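Local coordinates for putative uncharacterized protein pf13_0012 (Plasmodium falciparum, PDB 2VWA) that is of incompletely known function but binds phosphatidylethanolamine through its soluble domain and is probably required for liver-stage development of the malaria parasite, at residues A[2-8]-A[65-69]. Residues are numbered along the deposited sequence; the frame is centred on the assembly and turned at random.
Sequences NKINLNK and QENRN
Asn67, in the last turn of helix 54-67, gives up the most surface in this contact, lying against the N-terminal segment at Asn2, Lys3 and Ile4. The two segments come nearest at Asn2 and Asn67, whose CA atoms are 6.2 Å apart. Asn2 brings its amide nitrogen over the helix residue's aliphatic carbon, ND2 lying 3.9 Å from Asn67 CB, and the two amide planes are inclined by 63°. Its CG is anti to the backbone N (chi1 -161°), which swings the amide toward the helix end. Ile4 adds a smaller contact beside Asn67, while its side chain also touches Leu64 and Phe60, about one and two turns back along the helix.

Four residues after Ile4, at the end of the type I beta turn from Asn5 to Lys8, a salt bridge closes the far side of the contact. The Lys8 and Glu66 side chains approach each other head-on, and Lys8 NZ meets Glu66 OE2 at 3.1 Å, a weak hydrogen bond made with one carboxylate oxygen. The Glu66 chain is extended beyond CG, whereas the lysine bends at chi3 (114°) and chi4 to bring its ammonium group round. Both residues are exposed, so solvent probably screens this charge pair. Lys8 O accepts a second link to the same helix, from Lys59 NZ.

At the helix end Asn69 adopts positive phi, and its N bonds to Glu66 O at 3.1 Å. The arrangement is an irregular N-terminal segment laid along the surface of an all-helical lipid-binding domain, beside a helix C-terminus closed by a Schellman motif.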
loop_
_atom_site.group_PDB
_atom_site.type_symbol
_atom_site.label_atom_id
_atom_site.label_comp_id
_atom_site.label_asym_id
_atom_site.label_seq_id
_atom_site.Cartn_x
_atom_site.Cartn_y
_atom_site.Cartn_z
ATOM N N ASN A 2 11.378 -8.815 -7.156
ATOM C CA ASN A 2 10.993 -7.588 -6.404
ATOM C C ASN A 2 9.652 -6.981 -6.867
ATOM O O ASN A 2 9.442 -5.759 -6.812
ATOM C CB ASN A 2 12.127 -6.552 -6.453
ATOM C CG ASN A 2 12.009 -5.493 -5.361
ATOM O OD1 ASN A 2 12.353 -4.327 -5.578
ATOM N ND2 ASN A 2 11.524 -5.893 -4.184
ATOM N N LYS A 3 8.748 -7.851 -7.308
ATOM C CA LYS A 3 7.383 -7.461 -7.669
ATOM C C LYS A 3 6.404 -7.997 -6.623
ATOM O O LYS A 3 6.779 -8.810 -5.776
ATOM C CB LYS A 3 7.022 -8.022 -9.046
ATOM C CG LYS A 3 7.129 -9.542 -9.127
ATOM C CD LYS A 3 6.401 -10.097 -10.340
ATOM C CE LYS A 3 6.496 -11.620 -10.371
ATOM N NZ LYS A 3 5.697 -12.168 -11.491
ATOM N N ILE A 4 5.149 -7.566 -6.692
ATOM C CA ILE A 4 4.154 -8.013 -5.717
ATOM C C ILE A 4 3.097 -8.912 -6.357
ATOM O O ILE A 4 2.685 -8.683 -7.490
ATOM C CB ILE A 4 3.531 -6.806 -4.957
ATOM C CG1 ILE A 4 4.478 -6.382 -3.823
ATOM C CG2 ILE A 4 2.126 -7.133 -4.436
ATOM C CD1 ILE A 4 4.039 -5.185 -3.035
ATOM N N ASN A 5 2.675 -9.944 -5.640
ATOM C CA ASN A 5 1.645 -10.833 -6.152
ATOM C C ASN A 5 0.281 -10.622 -5.478
ATOM O O ASN A 5 0.098 -10.937 -4.295
ATOM C CB ASN A 5 2.089 -12.292 -6.046
ATOM C CG ASN A 5 0.961 -13.257 -6.331
ATOM O OD1 ASN A 5 0.505 -13.383 -7.462
ATOM N ND2 ASN A 5 0.490 -13.927 -5.296
ATOM N N LEU A 6 -0.686 -10.106 -6.230
ATOM C CA LEU A 6 -1.969 -9.768 -5.632
ATOM C C LEU A 6 -2.863 -10.986 -5.486
ATOM O O LEU A 6 -3.971 -10.897 -4.948
ATOM C CB LEU A 6 -2.649 -8.633 -6.392
ATOM C CG LEU A 6 -1.776 -7.380 -6.432
ATOM C CD1 LEU A 6 -2.173 -6.504 -7.589
ATOM C CD2 LEU A 6 -1.826 -6.613 -5.110
ATOM N N ASN A 7 -2.343 -12.128 -5.936
ATOM C CA ASN A 7 -3.034 -13.411 -5.832
ATOM C C ASN A 7 -2.835 -14.169 -4.515
ATOM O O ASN A 7 -3.630 -15.055 -4.198
ATOM C CB ASN A 7 -2.695 -14.304 -7.031
ATOM C CG ASN A 7 -3.331 -13.809 -8.317
ATOM O OD1 ASN A 7 -4.476 -13.351 -8.319
ATOM N ND2 ASN A 7 -2.591 -13.897 -9.418
ATOM N N LYS A 8 -1.778 -13.839 -3.774
ATOM C CA LYS A 8 -1.608 -14.351 -2.417
ATOM C C LYS A 8 -2.753 -13.831 -1.551
ATOM O O LYS A 8 -3.078 -12.642 -1.603
ATOM C CB LYS A 8 -0.276 -13.918 -1.808
ATOM C CG LYS A 8 0.936 -14.753 -2.221
ATOM C CD LYS A 8 2.268 -14.103 -1.749
ATOM C CE LYS A 8 3.014 -14.925 -0.681
ATOM N NZ LYS A 8 2.377 -14.947 0.673
ATOM N N GLN A 65 6.257 -6.067 2.744
ATOM C CA GLN A 65 6.961 -6.559 3.929
ATOM C C GLN A 65 7.818 -7.789 3.640
ATOM O O GLN A 65 8.994 -7.815 4.036
ATOM C CB GLN A 65 6.010 -6.821 5.099
ATOM C CG GLN A 65 5.582 -5.582 5.818
ATOM C CD GLN A 65 4.486 -5.834 6.824
ATOM O OE1 GLN A 65 4.745 -6.266 7.937
ATOM N NE2 GLN A 65 3.252 -5.538 6.447
ATOM N N GLU A 66 7.265 -8.787 2.949
ATOM C CA GLU A 66 8.052 -9.997 2.584
ATOM C C GLU A 66 9.262 -9.665 1.719
ATOM O O GLU A 66 10.364 -10.080 2.018
ATOM C CB GLU A 66 7.262 -11.024 1.771
ATOM C CG GLU A 66 5.939 -11.472 2.257
ATOM C CD GLU A 66 5.360 -12.491 1.294
ATOM O OE1 GLU A 66 6.147 -13.354 0.808
ATOM O OE2 GLU A 66 4.139 -12.425 1.013
ATOM N N ASN A 67 9.015 -8.952 0.627
ATOM C CA ASN A 67 10.049 -8.529 -0.317
ATOM C C ASN A 67 11.177 -7.697 0.285
ATOM O O ASN A 67 12.333 -7.893 -0.053
ATOM C CB ASN A 67 9.418 -7.762 -1.479
ATOM C CG ASN A 67 8.421 -8.603 -2.259
ATOM O OD1 ASN A 67 7.681 -8.085 -3.102
ATOM N ND2 ASN A 67 8.383 -9.904 -1.977
ATOM N N ARG A 68 10.839 -6.769 1.169
ATOM C CA ARG A 68 11.837 -5.890 1.774
ATOM C C ARG A 68 12.394 -6.520 3.041
ATOM O O ARG A 68 13.187 -5.918 3.741
ATOM C CB ARG A 68 11.224 -4.524 2.068
ATOM C CG ARG A 68 10.639 -3.859 0.827
ATOM C CD ARG A 68 10.648 -2.359 0.950
ATOM N NE ARG A 68 11.962 -1.902 1.382
ATOM C CZ ARG A 68 13.000 -1.729 0.579
ATOM N NH1 ARG A 68 12.900 -1.952 -0.717
ATOM N NH2 ARG A 68 14.144 -1.339 1.084
ATOM N N ASN A 69 11.971 -7.750 3.318
ATOM C CA ASN A 69 12.312 -8.446 4.562
ATOM C C ASN A 69 12.233 -7.536 5.769
ATOM O O ASN A 69 13.202 -7.361 6.478
ATOM C CB ASN A 69 13.709 -9.089 4.480
ATOM C CG ASN A 69 14.070 -9.857 5.753
ATOM O OD1 ASN A 69 13.328 -10.754 6.193
ATOM N ND2 ASN A 69 15.204 -9.492 6.364
#